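ATP phosphoribosyltransferase (Methanobacterium thermoautotrophicum, PDB 2VD3) catalyses the first step of histidine biosynthesis, probably condensing ATP with 5-phosphoribose 1-diphosphate to give phosphoribosyl-ATP, with magnesium as cofactor. Local coordinates at residues R21-N25 / A26-L30; E201-R204 / T205-G209. All coordinates share one frame; numbering follows the deposited sequence.

Contact 1 of 2, residues R21-N25 / A26-L30. With MG (magnesium ion), chain L.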
loop_
_atom_site.group_PDB
_atom_site.type_symbol
_atom_site.label_atom_id
_atom_site.label_comp_id
_atom_site.label_asym_id
_atom_site.label_seq_id
_atom_site.Cartn_x
_atom_site.Cartn_y
_atom_site.Cartn_z
ATOM N N ARG A 21 12.273 -0.735 -19.476
ATOM C CA ARG A 21 12.565 0.401 -20.381
ATOM C C ARG A 21 13.603 0.079 -21.458
ATOM O O ARG A 21 13.468 0.503 -22.605
ATOM C CB ARG A 21 13.010 1.635 -19.598
ATOM C CG ARG A 21 11.886 2.576 -19.204
ATOM C CD ARG A 21 12.427 3.804 -18.460
ATOM N NE ARG A 21 13.135 3.432 -17.230
ATOM C CZ ARG A 21 12.618 3.499 -16.001
ATOM N NH1 ARG A 21 11.374 3.941 -15.810
ATOM N NH2 ARG A 21 13.352 3.135 -14.953
ATOM N N LEU A 22 14.633 -0.673 -21.080
ATOM C CA LEU A 22 15.686 -1.085 -22.009
ATOM C C LEU A 22 15.149 -1.995 -23.123
ATOM O O LEU A 22 15.425 -1.764 -24.302
ATOM C CB LEU A 22 16.825 -1.751 -21.245
ATOM C CG LEU A 22 17.784 -2.712 -21.941
ATOM C CD1 LEU A 22 18.697 -1.989 -22.902
ATOM C CD2 LEU A 22 18.598 -3.453 -20.875
ATOM N N LEU A 23 14.374 -3.010 -22.748
ATOM C CA LEU A 23 13.721 -3.881 -23.727
ATOM C C LEU A 23 12.805 -3.081 -24.673
ATOM O O LEU A 23 12.825 -3.282 -25.890
ATOM C CB LEU A 23 12.942 -5.002 -23.021
ATOM C CG LEU A 23 13.778 -6.073 -22.297
ATOM C CD1 LEU A 23 12.902 -6.973 -21.425
ATOM C CD2 LEU A 23 14.587 -6.911 -23.274
ATOM N N GLU A 24 12.011 -2.178 -24.096
ATOM C CA GLU A 24 11.208 -1.232 -24.851
ATOM C C GLU A 24 12.054 -0.506 -25.905
ATOM O O GLU A 24 11.712 -0.510 -27.090
ATOM C CB GLU A 24 10.551 -0.237 -23.890
ATOM C CG GLU A 24 9.935 1.005 -24.533
ATOM C CD GLU A 24 8.598 0.739 -25.184
ATOM O OE1 GLU A 24 8.211 -0.445 -25.310
ATOM O OE2 GLU A 24 7.928 1.726 -25.582
ATOM N N ASN A 25 13.167 0.084 -25.477
ATOM C CA ASN A 25 14.046 0.799 -26.400
ATOM C C ASN A 25 14.743 -0.094 -27.436
ATOM O O ASN A 25 15.159 0.384 -28.502
ATOM C CB ASN A 25 15.060 1.658 -25.628
ATOM C CG ASN A 25 14.406 2.846 -24.917
ATOM O OD1 ASN A 25 13.196 2.880 -24.721
ATOM N ND2 ASN A 25 15.210 3.817 -24.531
ATOM N N ALA A 26 14.856 -1.384 -27.115
ATOM C CA ALA A 26 15.499 -2.380 -27.976
ATOM C C ALA A 26 14.537 -2.950 -29.029
ATOM O O ALA A 26 14.922 -3.802 -29.832
ATOM C CB ALA A 26 16.082 -3.511 -27.126
ATOM N N GLY A 27 13.294 -2.478 -29.007
ATOM C CA GLY A 27 12.244 -2.971 -29.899
ATOM C C GLY A 27 11.492 -4.183 -29.369
ATOM O O GLY A 27 10.721 -4.812 -30.099
ATOM N N VAL A 28 11.716 -4.497 -28.091
ATOM C CA VAL A 28 11.160 -5.690 -27.459
ATOM C C VAL A 28 10.366 -5.304 -26.213
ATOM O O VAL A 28 10.476 -5.939 -25.166
ATOM C CB VAL A 28 12.291 -6.740 -27.131
ATOM C CG1 VAL A 28 11.723 -7.979 -26.462
ATOM C CG2 VAL A 28 13.027 -7.148 -28.402
ATOM N N GLY A 29 9.556 -4.256 -26.333
ATOM C CA GLY A 29 8.706 -3.821 -25.230
ATOM C C GLY A 29 7.644 -4.852 -24.888
ATOM O O GLY A 29 7.258 -5.661 -25.732
ATOM N N LEU A 30 7.173 -4.816 -23.646
ATOM C CA LEU A 30 6.114 -5.706 -23.181
ATOM C C LEU A 30 4.834 -5.476 -23.975
ATOM O O LEU A 30 4.426 -4.331 -24.186
ATOM C CB LEU A 30 5.850 -5.488 -21.691
ATOM C CG LEU A 30 6.988 -5.721 -20.693
ATOM C CD1 LEU A 30 6.567 -5.211 -19.321
ATOM C CD2 LEU A 30 7.372 -7.186 -20.619
HETATM MG MG MG L . 6.267 -1.508 -26.458
HETATM O O HOH W 1 9.638 -1.900 -27.988
#
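Leu-23 and Val-28 meet through both backbone and side chain where the chain leaves helix 16-25. Val-28 N donates to Leu-23 O at 2.7 Å, coming in 31° from the plane of that carbonyl. Gly-27 N reaches Glu-24 O at 3.2 Å from well above the carbonyl plane, away from either lone pair. Ala-26 N is held more loosely, by weak bonds to Leu-22 O and Leu-23 O. The two straighter bonds, from Gly-27, whose phi is positive (87°), and from Val-28, the residue after it, run back into the last turn and make a Schellman motif. Glycine suits position 27 because a beta carbon at these backbone angles would press on the preceding carbonyl oxygen. The apolar contact of the motif joins Leu-23 CD2 and Val-28 CG1 at 4.4 Å, and side chains of helix 197-212 pack on both residues.

Polar side-chain contacts belong to Glu-24. With CG anti to the backbone N (chi1 167°) and the chain bent at the next bond, its carboxylate folds back over Gly-29, where OE1 lies 3.4 Å from Gly-29 CA; a side chain on Gly-29 would collide with that oxygen. OE1 also binds the magnesium ion at 2.5 Å. Close by, a water donates to Glu-24 O and accepts from Gly-29 N at 2.9 Å, bridging the helix end and the departing chain.

Contact 2 of 2, residues E201-R204 / T205-G209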
loop_
_atom_site.group_PDB
_atom_site.type_symbol
_atom_site.label_atom_id
_atom_site.label_comp_id
_atom_site.label_asym_id
_atom_site.label_seq_id
_atom_site.Cartn_x
_atom_site.Cartn_y
_atom_site.Cartn_z
ATOM N N GLU A 201 21.152 -13.442 -30.411
ATOM C CA GLU A 201 21.985 -12.355 -30.934
ATOM C C GLU A 201 21.141 -11.197 -31.471
ATOM O O GLU A 201 21.590 -10.048 -31.472
ATOM C CB GLU A 201 22.949 -12.857 -32.013
ATOM C CG GLU A 201 24.083 -13.759 -31.491
ATOM C CD GLU A 201 25.041 -13.053 -30.532
ATOM O OE1 GLU A 201 25.476 -13.696 -29.555
ATOM O OE2 GLU A 201 25.361 -11.867 -30.754
ATOM N N GLU A 202 19.924 -11.496 -31.921
ATOM C CA GLU A 202 19.009 -10.457 -32.371
ATOM C C GLU A 202 18.613 -9.534 -31.205
ATOM O O GLU A 202 18.697 -8.309 -31.318
ATOM C CB GLU A 202 17.778 -11.063 -33.049
ATOM C CG GLU A 202 16.826 -10.019 -33.613
ATOM C CD GLU A 202 15.594 -10.614 -34.258
ATOM O OE1 GLU A 202 15.644 -11.790 -34.685
ATOM O OE2 GLU A 202 14.573 -9.894 -34.352
ATOM N N LEU A 203 18.198 -10.130 -30.091
ATOM C CA LEU A 203 17.897 -9.376 -28.885
ATOM C C LEU A 203 19.155 -8.691 -28.339
ATOM O O LEU A 203 19.100 -7.533 -27.896
ATOM C CB LEU A 203 17.242 -10.277 -27.822
ATOM C CG LEU A 203 16.813 -9.636 -26.493
ATOM C CD1 LEU A 203 15.847 -8.454 -26.685
ATOM C CD2 LEU A 203 16.189 -10.669 -25.580
ATOM N N ARG A 204 20.282 -9.400 -28.398
ATOM C CA ARG A 204 21.560 -8.867 -27.933
ATOM C C ARG A 204 21.982 -7.633 -28.729
ATOM O O ARG A 204 22.447 -6.658 -28.146
ATOM C CB ARG A 204 22.638 -9.943 -28.013
ATOM C CG ARG A 204 23.889 -9.673 -27.216
ATOM C CD ARG A 204 24.850 -10.827 -27.423
ATOM N NE ARG A 204 26.119 -10.656 -26.726
ATOM C CZ ARG A 204 27.122 -11.533 -26.773
ATOM N NH1 ARG A 204 28.242 -11.298 -26.098
ATOM N NH2 ARG A 204 27.013 -12.649 -27.492
ATOM N N THR A 205 21.822 -7.670 -30.055
ATOM C CA THR A 205 22.114 -6.497 -30.882
ATOM C C THR A 205 21.204 -5.325 -30.502
ATOM O O THR A 205 21.663 -4.193 -30.396
ATOM C CB THR A 205 21.995 -6.796 -32.401
ATOM O OG1 THR A 205 22.699 -8.005 -32.716
ATOM C CG2 THR A 205 22.579 -5.657 -33.234
ATOM N N GLY A 206 19.919 -5.611 -30.275
ATOM C CA GLY A 206 18.931 -4.584 -29.928
ATOM C C GLY A 206 19.295 -3.896 -28.632
ATOM O O GLY A 206 19.384 -2.665 -28.570
ATOM N N ILE A 207 19.518 -4.706 -27.600
ATOM C CA ILE A 207 19.967 -4.249 -26.285
ATOM C C ILE A 207 21.348 -3.571 -26.334
ATOM O O ILE A 207 21.527 -2.469 -25.790
ATOM C CB ILE A 207 19.946 -5.418 -25.259
ATOM C CG1 ILE A 207 18.527 -5.604 -24.707
ATOM C CG2 ILE A 207 20.962 -5.198 -24.135
ATOM C CD1 ILE A 207 18.300 -6.894 -23.950
ATOM N N ARG A 208 22.313 -4.213 -26.993
ATOM C CA ARG A 208 23.664 -3.649 -27.094
ATOM C C ARG A 208 23.601 -2.268 -27.734
ATOM O O ARG A 208 24.258 -1.341 -27.266
ATOM C CB ARG A 208 24.619 -4.593 -27.841
ATOM C CG ARG A 208 26.124 -4.263 -27.734
ATOM C CD ARG A 208 26.500 -3.655 -26.368
ATOM N NE ARG A 208 27.943 -3.632 -26.108
ATOM C CZ ARG A 208 28.571 -2.681 -25.413
ATOM N NH1 ARG A 208 29.877 -2.752 -25.222
ATOM N NH2 ARG A 208 27.898 -1.651 -24.917
ATOM N N GLY A 209 22.772 -2.139 -28.770
ATOM C CA GLY A 209 22.472 -0.859 -29.413
ATOM C C GLY A 209 21.946 0.252 -28.508
ATOM O O GLY A 209 22.326 1.409 -28.667
#
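Thr-205 grips Glu-201 O twice. Its OG1 donates at 2.6 Å and its backbone N at 2.8 Å, the two arriving from opposite faces of the carbonyl plane. The hydroxyl gets there because OG1 sits beside the backbone N (chi1 -48°), folded against the preceding turn. A valine in its place has no hydroxyl to offer, and Glu-201 O would probably be held by the backbone N alone, that side of the turn less firmly fixed. On the buried face of the helix, Leu-203 and Ile-207 are one turn apart and their side chains cross obliquely, with Leu-203 CD1 and Ile-207 CD1 4.0 Å apart; branched apolar residues suit this surface, which Leu-23 and Leu-22 of helix 16-25 help to cover.

Charges line another side. Arg-204 stretches out straight, and its NH2 forms a salt bridge with Glu-201 OE1 at 2.8 Å, meeting the syn lone pair at the edge of the guanidinium and nearly in its plane. Tyr-193 hydrogen-bonds to the same OE1, while Glu-87 pairs with Arg-204 NE, fixing that guanidinium between two acids, and also with Arg-208, a turn further on, which has a second salt bridge to Asp-212. Glu-202 OE2 hydrogen-bonds to His-44 NE2, and Phe-265 of the second subunit packs on Glu-202 and Thr-205. The whole is an amphipathic alpha-helix with regular i to i+4 bonding, one face buried against helix 16-25, one carrying salt bridges within the chain, and a third, at Glu-202 and Thr-205, met by the second subunit.

How the contacts relate
Contacts 1 and 2 are neighbours in space, their centres 11 Å apart, although far apart in sequence. The end of helix 16-25 and the turn after it rest on helix 197-212: Val-28 CG2 touches Leu-203 CD1 at 3.5 Å, and Leu-23 CD2 meets Ile-207 CD1 at 3.8 Å. Beside these contacts the small Ala-26 lets the two backbones come close, its CB 3.6 Å from Gly-206 C. The magnesium ion bound at contact 1 is about 12 Å from the nearest side-chain atom of Leu-203. The histidine pocket, which includes Met-238 and His-256, lies in the C-terminal domain, into which the chain passes after helix 197-212.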